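PDB 4LHE: thermostable monoacylglycerol lipase from Bacillus, which probably hydrolyses the ester bond of monoacylglycerols to release fatty acid and glycerol, using an alpha/beta hydrolase fold. Local coordinates for residues A46-C51 and R240-F245; W83-Q86 and T90-V93; V23-G28 and R37-A42. All blocks are in the same frame, centred on the assembly; numbering follows the deposited sequence.

Contact 1: A46-C51 and R240-F245; sequences AGYTVC and RSLEFF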
loop_
_atom_site.group_PDB
_atom_site.type_symbol
_atom_site.label_atom_id
_atom_site.label_comp_id
_atom_site.label_asym_id
_atom_site.label_seq_id
_atom_site.Cartn_x
_atom_site.Cartn_y
_atom_site.Cartn_z
ATOM N N ALA A 46 12.379 -14.381 -7.781
ATOM C CA ALA A 46 13.759 -13.915 -7.700
ATOM C C ALA A 46 14.474 -14.432 -6.449
ATOM O O ALA A 46 15.638 -14.132 -6.249
ATOM C CB ALA A 46 13.805 -12.418 -7.738
ATOM N N GLY A 47 13.768 -15.148 -5.577
ATOM C CA GLY A 47 14.420 -15.754 -4.423
ATOM C C GLY A 47 14.022 -15.202 -3.068
ATOM O O GLY A 47 14.491 -15.676 -2.031
ATOM N N TYR A 48 13.123 -14.228 -3.058
ATOM C CA TYR A 48 12.739 -13.588 -1.812
ATOM C C TYR A 48 11.615 -14.330 -1.105
ATOM O O TYR A 48 10.741 -14.909 -1.737
ATOM C CB TYR A 48 12.345 -12.132 -2.079
ATOM C CG TYR A 48 13.514 -11.312 -2.577
ATOM C CD1 TYR A 48 14.461 -10.838 -1.689
ATOM C CD2 TYR A 48 13.680 -11.028 -3.929
ATOM C CE1 TYR A 48 15.539 -10.100 -2.118
ATOM C CE2 TYR A 48 14.775 -10.284 -4.373
ATOM C CZ TYR A 48 15.701 -9.832 -3.446
ATOM O OH TYR A 48 16.794 -9.079 -3.823
ATOM N N THR A 49 11.677 -14.347 0.216
ATOM C CA THR A 49 10.516 -14.698 1.013
ATOM C C THR A 49 9.558 -13.514 0.893
ATOM O O THR A 49 9.968 -12.352 0.969
ATOM C CB THR A 49 10.927 -14.968 2.453
ATOM O OG1 THR A 49 11.761 -16.137 2.461
ATOM C CG2 THR A 49 9.724 -15.211 3.344
ATOM N N VAL A 50 8.286 -13.819 0.690
ATOM C CA VAL A 50 7.307 -12.808 0.329
ATOM C C VAL A 50 6.074 -12.965 1.214
ATOM O O VAL A 50 5.615 -14.084 1.448
ATOM C CB VAL A 50 6.966 -12.967 -1.157
ATOM C CG1 VAL A 50 5.553 -12.576 -1.437
ATOM C CG2 VAL A 50 7.955 -12.164 -2.013
ATOM N N CYS A 51 5.561 -11.855 1.736
ATOM C CA CYS A 51 4.318 -11.882 2.519
ATOM C C CYS A 51 3.339 -10.825 1.999
ATOM O O CYS A 51 3.635 -9.623 2.005
ATOM C CB CYS A 51 4.615 -11.667 4.012
ATOM S SG CYS A 51 3.159 -11.442 5.096
ATOM N N ARG A 240 12.908 -2.212 -11.085
ATOM C CA ARG A 240 13.570 -1.212 -10.249
ATOM C C ARG A 240 13.565 -1.591 -8.767
ATOM O O ARG A 240 14.506 -1.269 -8.041
ATOM C CB ARG A 240 12.944 0.174 -10.448
ATOM C CG ARG A 240 13.298 0.824 -11.770
ATOM C CD ARG A 240 14.699 1.450 -11.741
ATOM N NE ARG A 240 14.672 2.795 -12.316
ATOM C CZ ARG A 240 14.963 3.896 -11.635
ATOM N NH1 ARG A 240 15.324 3.807 -10.359
ATOM N NH2 ARG A 240 14.895 5.081 -12.226
ATOM N N SER A 241 12.507 -2.262 -8.315
ATOM C CA SER A 241 12.449 -2.696 -6.927
ATOM C C SER A 241 13.474 -3.804 -6.646
ATOM O O SER A 241 14.143 -3.801 -5.606
ATOM C CB SER A 241 11.025 -3.157 -6.564
ATOM O OG SER A 241 10.085 -2.105 -6.744
ATOM N N LEU A 242 13.562 -4.765 -7.558
ATOM C CA LEU A 242 14.521 -5.869 -7.450
ATOM C C LEU A 242 15.949 -5.347 -7.365
ATOM O O LEU A 242 16.760 -5.854 -6.589
ATOM C CB LEU A 242 14.366 -6.799 -8.663
ATOM C CG LEU A 242 13.159 -7.727 -8.496
ATOM C CD1 LEU A 242 12.915 -8.637 -9.671
ATOM C CD2 LEU A 242 13.359 -8.566 -7.245
ATOM N N GLU A 243 16.247 -4.340 -8.184
ATOM C CA GLU A 243 17.537 -3.654 -8.169
ATOM C C GLU A 243 17.726 -2.965 -6.807
ATOM O O GLU A 243 18.795 -3.077 -6.193
ATOM C CB GLU A 243 17.581 -2.657 -9.337
ATOM C CG GLU A 243 18.761 -1.704 -9.354
ATOM C CD GLU A 243 18.578 -0.531 -10.318
ATOM O OE1 GLU A 243 19.241 0.505 -10.096
ATOM O OE2 GLU A 243 17.789 -0.636 -11.292
ATOM N N PHE A 244 16.677 -2.297 -6.323
ATOM C CA PHE A 244 16.694 -1.669 -4.997
ATOM C C PHE A 244 16.962 -2.706 -3.899
ATOM O O PHE A 244 17.839 -2.504 -3.047
ATOM C CB PHE A 244 15.384 -0.904 -4.735
ATOM C CG PHE A 244 15.289 -0.258 -3.353
ATOM C CD1 PHE A 244 14.545 -0.853 -2.342
ATOM C CD2 PHE A 244 15.912 0.959 -3.087
ATOM C CE1 PHE A 244 14.435 -0.268 -1.090
ATOM C CE2 PHE A 244 15.809 1.548 -1.830
ATOM C CZ PHE A 244 15.063 0.937 -0.832
ATOM N N PHE A 245 16.230 -3.815 -3.922
ATOM C CA PHE A 245 16.413 -4.870 -2.917
ATOM C C PHE A 245 17.856 -5.426 -2.894
ATOM O O PHE A 245 18.506 -5.475 -1.836
ATOM C CB PHE A 245 15.428 -6.026 -3.144
ATOM C CG PHE A 245 13.965 -5.626 -3.136
ATOM C CD1 PHE A 245 13.510 -4.533 -2.403
ATOM C CD2 PHE A 245 13.043 -6.375 -3.862
ATOM C CE1 PHE A 245 12.155 -4.199 -2.405
ATOM C CE2 PHE A 245 11.698 -6.045 -3.878
ATOM C CZ PHE A 245 11.248 -4.965 -3.138
HETATM O O HOH W 1 16.919 -8.431 -6.421
#

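Contact 2: W83-Q86 and T90-V93; sequences WLKQ and TIFV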
loop_
_atom_site.group_PDB
_atom_site.type_symbol
_atom_site.label_atom_id
_atom_site.label_comp_id
_atom_site.label_asym_id
_atom_site.label_seq_id
_atom_site.Cartn_x
_atom_site.Cartn_y
_atom_site.Cartn_z
ATOM N N TRP A 83 5.361 -12.194 10.779
ATOM C CA TRP A 83 5.556 -13.442 10.035
ATOM C C TRP A 83 6.896 -13.430 9.317
ATOM O O TRP A 83 7.631 -14.423 9.335
ATOM C CB TRP A 83 4.415 -13.637 9.037
ATOM C CG TRP A 83 4.462 -14.933 8.287
ATOM C CD1 TRP A 83 3.929 -16.124 8.676
ATOM C CD2 TRP A 83 5.070 -15.158 7.012
ATOM N NE1 TRP A 83 4.173 -17.079 7.725
ATOM C CE2 TRP A 83 4.871 -16.513 6.689
ATOM C CE3 TRP A 83 5.768 -14.341 6.108
ATOM C CZ2 TRP A 83 5.342 -17.080 5.497
ATOM C CZ3 TRP A 83 6.238 -14.902 4.927
ATOM C CH2 TRP A 83 6.015 -16.262 4.631
ATOM N N LEU A 84 7.221 -12.306 8.685
ATOM C CA LEU A 84 8.494 -12.165 7.974
ATOM C C LEU A 84 9.681 -12.172 8.937
ATOM O O LEU A 84 10.705 -12.825 8.681
ATOM C CB LEU A 84 8.530 -10.850 7.194
ATOM C CG LEU A 84 7.964 -10.825 5.775
ATOM C CD1 LEU A 84 8.320 -9.484 5.106
ATOM C CD2 LEU A 84 8.500 -11.973 4.976
ATOM N N LYS A 85 9.544 -11.448 10.048
ATOM C CA LYS A 85 10.653 -11.327 11.000
ATOM C C LYS A 85 11.057 -12.678 11.603
ATOM O O LYS A 85 12.227 -12.891 11.953
ATOM C CB LYS A 85 10.308 -10.325 12.091
ATOM C CG LYS A 85 11.443 -9.381 12.406
ATOM C CD LYS A 85 11.153 -8.604 13.686
ATOM C CE LYS A 85 12.305 -7.675 14.034
ATOM N NZ LYS A 85 12.152 -7.116 15.410
ATOM N N GLN A 86 10.104 -13.604 11.692
ATOM C CA GLN A 86 10.417 -14.958 12.155
ATOM C C GLN A 86 11.297 -15.694 11.161
ATOM O O GLN A 86 12.057 -16.580 11.536
ATOM C CB GLN A 86 9.136 -15.775 12.371
ATOM C CG GLN A 86 8.308 -15.381 13.592
ATOM C CD GLN A 86 7.005 -16.165 13.690
ATOM O OE1 GLN A 86 6.107 -16.027 12.842
ATOM N NE2 GLN A 86 6.895 -16.994 14.722
ATOM N N THR A 90 16.480 -9.862 6.888
ATOM C CA THR A 90 16.422 -8.583 6.193
ATOM C C THR A 90 14.976 -8.396 5.735
ATOM O O THR A 90 14.354 -9.327 5.198
ATOM C CB THR A 90 17.354 -8.595 4.964
ATOM O OG1 THR A 90 18.669 -9.019 5.360
ATOM C CG2 THR A 90 17.440 -7.214 4.318
ATOM N N ILE A 91 14.420 -7.209 5.953
ATOM C CA ILE A 91 13.027 -6.992 5.581
ATOM C C ILE A 91 12.885 -5.710 4.772
ATOM O O ILE A 91 13.398 -4.658 5.166
ATOM C CB ILE A 91 12.134 -6.950 6.830
ATOM C CG1 ILE A 91 12.012 -8.357 7.440
ATOM C CG2 ILE A 91 10.788 -6.406 6.492
ATOM C CD1 ILE A 91 11.181 -8.415 8.703
ATOM N N PHE A 92 12.219 -5.811 3.621
ATOM C CA PHE A 92 11.803 -4.631 2.879
ATOM C C PHE A 92 10.292 -4.555 2.849
ATOM O O PHE A 92 9.620 -5.592 2.879
ATOM C CB PHE A 92 12.280 -4.734 1.437
ATOM C CG PHE A 92 13.754 -4.727 1.298
ATOM C CD1 PHE A 92 14.473 -3.557 1.516
ATOM C CD2 PHE A 92 14.426 -5.885 0.921
ATOM C CE1 PHE A 92 15.867 -3.549 1.374
ATOM C CE2 PHE A 92 15.801 -5.880 0.778
ATOM C CZ PHE A 92 16.521 -4.713 1.007
ATOM N N VAL A 93 9.758 -3.340 2.769
ATOM C CA VAL A 93 8.312 -3.160 2.717
ATOM C C VAL A 93 7.958 -2.330 1.473
ATOM O O VAL A 93 8.670 -1.384 1.133
ATOM C CB VAL A 93 7.778 -2.515 4.023
ATOM C CG1 VAL A 93 6.241 -2.511 4.053
ATOM C CG2 VAL A 93 8.348 -3.271 5.265
#

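Contact 3: V23-G28 and R37-A42; sequences VLLVHG and RPLAEA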
loop_
_atom_site.group_PDB
_atom_site.type_symbol
_atom_site.label_atom_id
_atom_site.label_comp_id
_atom_site.label_asym_id
_atom_site.label_seq_id
_atom_site.Cartn_x
_atom_site.Cartn_y
_atom_site.Cartn_z
ATOM N N VAL A 23 10.155 -9.712 1.606
ATOM C CA VAL A 23 9.404 -8.556 1.154
ATOM C C VAL A 23 7.954 -8.635 1.646
ATOM O O VAL A 23 7.236 -9.603 1.356
ATOM C CB VAL A 23 9.415 -8.398 -0.384
ATOM C CG1 VAL A 23 8.775 -7.081 -0.753
ATOM C CG2 VAL A 23 10.835 -8.427 -0.924
ATOM N N LEU A 24 7.540 -7.610 2.388
ATOM C CA LEU A 24 6.144 -7.444 2.800
ATOM C C LEU A 24 5.474 -6.540 1.765
ATOM O O LEU A 24 5.992 -5.447 1.481
ATOM C CB LEU A 24 6.105 -6.749 4.167
ATOM C CG LEU A 24 4.738 -6.502 4.791
ATOM C CD1 LEU A 24 4.101 -7.807 5.088
ATOM C CD2 LEU A 24 4.861 -5.665 6.074
ATOM N N LEU A 25 4.344 -6.974 1.199
ATOM C CA LEU A 25 3.615 -6.138 0.231
ATOM C C LEU A 25 2.232 -5.721 0.744
ATOM O O LEU A 25 1.432 -6.568 1.149
ATOM C CB LEU A 25 3.463 -6.863 -1.105
ATOM C CG LEU A 25 4.750 -7.259 -1.831
ATOM C CD1 LEU A 25 5.197 -8.646 -1.402
ATOM C CD2 LEU A 25 4.539 -7.227 -3.341
ATOM N N VAL A 26 1.950 -4.423 0.725
ATOM C CA VAL A 26 0.732 -3.928 1.349
ATOM C C VAL A 26 -0.210 -3.313 0.324
ATOM O O VAL A 26 0.113 -2.283 -0.279
ATOM C CB VAL A 26 1.040 -2.915 2.462
ATOM C CG1 VAL A 26 -0.197 -2.715 3.343
ATOM C CG2 VAL A 26 2.221 -3.405 3.330
ATOM N N HIS A 27 -1.377 -3.939 0.139
ATOM C CA HIS A 27 -2.372 -3.433 -0.815
ATOM C C HIS A 27 -3.064 -2.192 -0.264
ATOM O O HIS A 27 -2.812 -1.805 0.884
ATOM C CB HIS A 27 -3.380 -4.518 -1.245
ATOM C CG HIS A 27 -4.317 -4.984 -0.160
ATOM N ND1 HIS A 27 -5.477 -4.308 0.164
ATOM C CD2 HIS A 27 -4.297 -6.087 0.623
ATOM C CE1 HIS A 27 -6.117 -4.970 1.115
ATOM N NE2 HIS A 27 -5.427 -6.053 1.412
ATOM N N GLY A 28 -3.914 -1.559 -1.077
ATOM C CA GLY A 28 -4.493 -0.275 -0.715
ATOM C C GLY A 28 -5.870 -0.291 -0.058
ATOM O O GLY A 28 -6.412 -1.347 0.249
ATOM N N ARG A 37 -0.289 -8.837 -6.200
ATOM C CA ARG A 37 0.167 -10.190 -6.529
ATOM C C ARG A 37 1.221 -10.313 -7.651
ATOM O O ARG A 37 2.098 -11.183 -7.576
ATOM C CB ARG A 37 -1.038 -11.108 -6.831
ATOM C CG ARG A 37 -0.647 -12.576 -7.068
ATOM C CD ARG A 37 -1.861 -13.479 -7.294
ATOM N NE ARG A 37 -2.957 -13.100 -6.416
ATOM C CZ ARG A 37 -3.187 -13.614 -5.212
ATOM N NH1 ARG A 37 -2.402 -14.570 -4.735
ATOM N NH2 ARG A 37 -4.217 -13.159 -4.486
ATOM N N PRO A 38 1.141 -9.473 -8.699
ATOM C CA PRO A 38 2.189 -9.703 -9.706
ATOM C C PRO A 38 3.570 -9.329 -9.193
ATOM O O PRO A 38 4.553 -9.966 -9.575
ATOM C CB PRO A 38 1.787 -8.779 -10.857
ATOM C CG PRO A 38 0.309 -8.702 -10.753
ATOM C CD PRO A 38 0.014 -8.706 -9.251
ATOM N N LEU A 39 3.649 -8.310 -8.345
ATOM C CA LEU A 39 4.906 -7.987 -7.682
ATOM C C LEU A 39 5.353 -9.136 -6.780
ATOM O O LEU A 39 6.500 -9.591 -6.863
ATOM C CB LEU A 39 4.771 -6.689 -6.851
ATOM C CG LEU A 39 4.934 -5.359 -7.578
ATOM C CD1 LEU A 39 3.927 -5.199 -8.679
ATOM C CD2 LEU A 39 4.800 -4.194 -6.583
ATOM N N ALA A 40 4.449 -9.599 -5.915
ATOM C CA ALA A 40 4.776 -10.651 -4.954
ATOM C C ALA A 40 5.314 -11.907 -5.651
ATOM O O ALA A 40 6.327 -12.493 -5.218
ATOM C CB ALA A 40 3.553 -10.987 -4.136
ATOM N N GLU A 41 4.645 -12.311 -6.729
ATOM C CA GLU A 41 5.064 -13.476 -7.499
ATOM C C GLU A 41 6.434 -13.306 -8.154
ATOM O O GLU A 41 7.275 -14.208 -8.069
ATOM C CB GLU A 41 3.985 -13.902 -8.513
ATOM C CG GLU A 41 2.712 -14.454 -7.833
ATOM C CD GLU A 41 1.613 -14.848 -8.817
ATOM O OE1 GLU A 41 1.861 -14.833 -10.042
ATOM O OE2 GLU A 41 0.495 -15.196 -8.364
ATOM N N ALA A 42 6.667 -12.156 -8.790
ATOM C CA ALA A 42 8.000 -11.821 -9.316
ATOM C C ALA A 42 9.126 -11.780 -8.265
ATOM O O ALA A 42 10.252 -12.210 -8.558
ATOM C CB ALA A 42 7.961 -10.523 -10.096
#

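Contact 1: A46-C51 and R240-F245
Y48, just ahead of T49, reaches across to meet L242 and F245 on helix 234-247, the last helix of this alpha/beta hydrolase fold. Two apolar touches form the outer part of the contact. The CD2 methyl of L242 lies 3.6 Å from Y48 CE2 and also meets A46 CB at 3.9 Å; leucine is long enough to bring this terminal methyl from the helix into the notch between A46 CB and the Y48 ring. Between A46 and Y48 comes G47, which ends the preceding helix in a Schellman motif; its positive phi (113°) would jam a CB against the carbonyl O of A46, so glycine belongs there.

The aromatic interaction lies deeper. F245 turns its ring edge toward one face of Y48 in a T-shaped stack, with planes at 70° and centroids 5.7 Å apart; F245 CD2 is the atom over that face, displaced toward the rim. F245 rests in turn against V23 of the neighbouring strand. With CG anti to its own carbonyl carbon (chi1 -65°), the Y48 ring extends toward the helix, and the phenol oxygen passes 3.4 Å from F245 CB.

Polar chemistry is left to a water. It sits in the plane of the Y48 ring, at the edge, 2.7 Å from Y48 OH, and donates a hydrogen bond of 2.6 Å to the backbone O of L242.

Contact 2: W83-Q86 and T90-V93
L84, K85 and I91 meet without any flat side chain between them, for the two rings of these segments have their business elsewhere. W83 takes part in an edge-to-face pair with Y15 and a cation-pi contact with R87, and it packs on T49 and C51; F92 points away from the helix, and its ring meets that of F245 at about 25° between planes.

The contact itself is aliphatic and turns on the I91 CD1 methyl. It presses against the helix backbone, 3.7 Å from K85 N, and lies 3.9 Å from L84 CB. I91 has CG1 anti to its carbonyl carbon (chi1 -71°) and an extended end, which carries CD1 out to the helix, while the other branch, CG2, approaches L84 CD1 at 4.2 Å. Beta-branched isoleucine fits a strand and offers two arms to the helix at once. L84, a buried leucine, fills the angle between helix and sheet and also packs on L24 and C51. K85 suits the exposed margin: its CG comes within 3.8 Å of I91 CD1, crossing that side chain at about a right angle, and the extended remainder carries the ammonium group away, toward a long, weak ion pair with D112.

A helix folding back through a short turn onto the strand it feeds is the recurring alpha-to-beta step of this fold; strand 90-96 here leads into what is probably the nucleophile elbow.

Contact 3: V23-G28 and R37-A42
The contact belongs to the beta-alpha-beta unit of strand 21-26, helix 37-45 and strand 49-52: L25 of its first strand packs against L39 and A40 in the first turn of its helix. Both methyls of L25 meet A40, and CD2 also touches L39. CD2 lies 3.6 Å from L39 CB and 3.5 Å from the backbone N of A40, while CD1 meets A40 CB at 4.0 Å. The first torsion of L25 sets CG anti to the carbonyl carbon (chi1 -60°), which turns the fork toward the helix, both methyls against its near side. A40 is suited by its smallness: its single methyl lets the helix come close to the sheet, where A40 also touches V50 and L52. L39 meets L25 chiefly through CB; its side chain touches I238 of helix 234-247 as well.

With an alanine at L25 both terminal methyls are lost, and L39 CB and A40 would probably face a gap between helix and sheet.

Past the strand, H27 ND1 donates to G28 O at 3.1 Å, reaching a lone pair in the carbonyl plane; the bond is bent (N-H...O angle 142°) and the acceptor tilted 21° from the ring plane. NE2 is hydrogen-bonded to L55 N. Both ring nitrogens are thus engaged, which fixes the rotation of the imidazole. Such a His-Gly pair precedes the oxyanion loop in many related lipases, and probably does so here.

Across the contact itself no hydrogen bond forms, so helix and strand hold together through buried hydrocarbon and close fit.

In the fold
All three contacts lie about one mixed sheet. Contact 3 is fully buried, its centre about 9 Å from the centre of the chain, against about 16 Å for the centres of the other two. Neighbouring strands join them: T49 and C51 of contact 1 pair by backbone with V23 of contact 3, and F92 of contact 2 pairs with L24. Because L24 and L25 alternate, helix 70-87 packs on one face of strand 21-26 and helix 37-45 on the other, the face V23 offers to F245. Chemistry follows place: contacts 2 and 3 are aliphatic, with one lysine at the margin of contact 2, whereas partly exposed contact 1 adds aromatic rings and a bridging water.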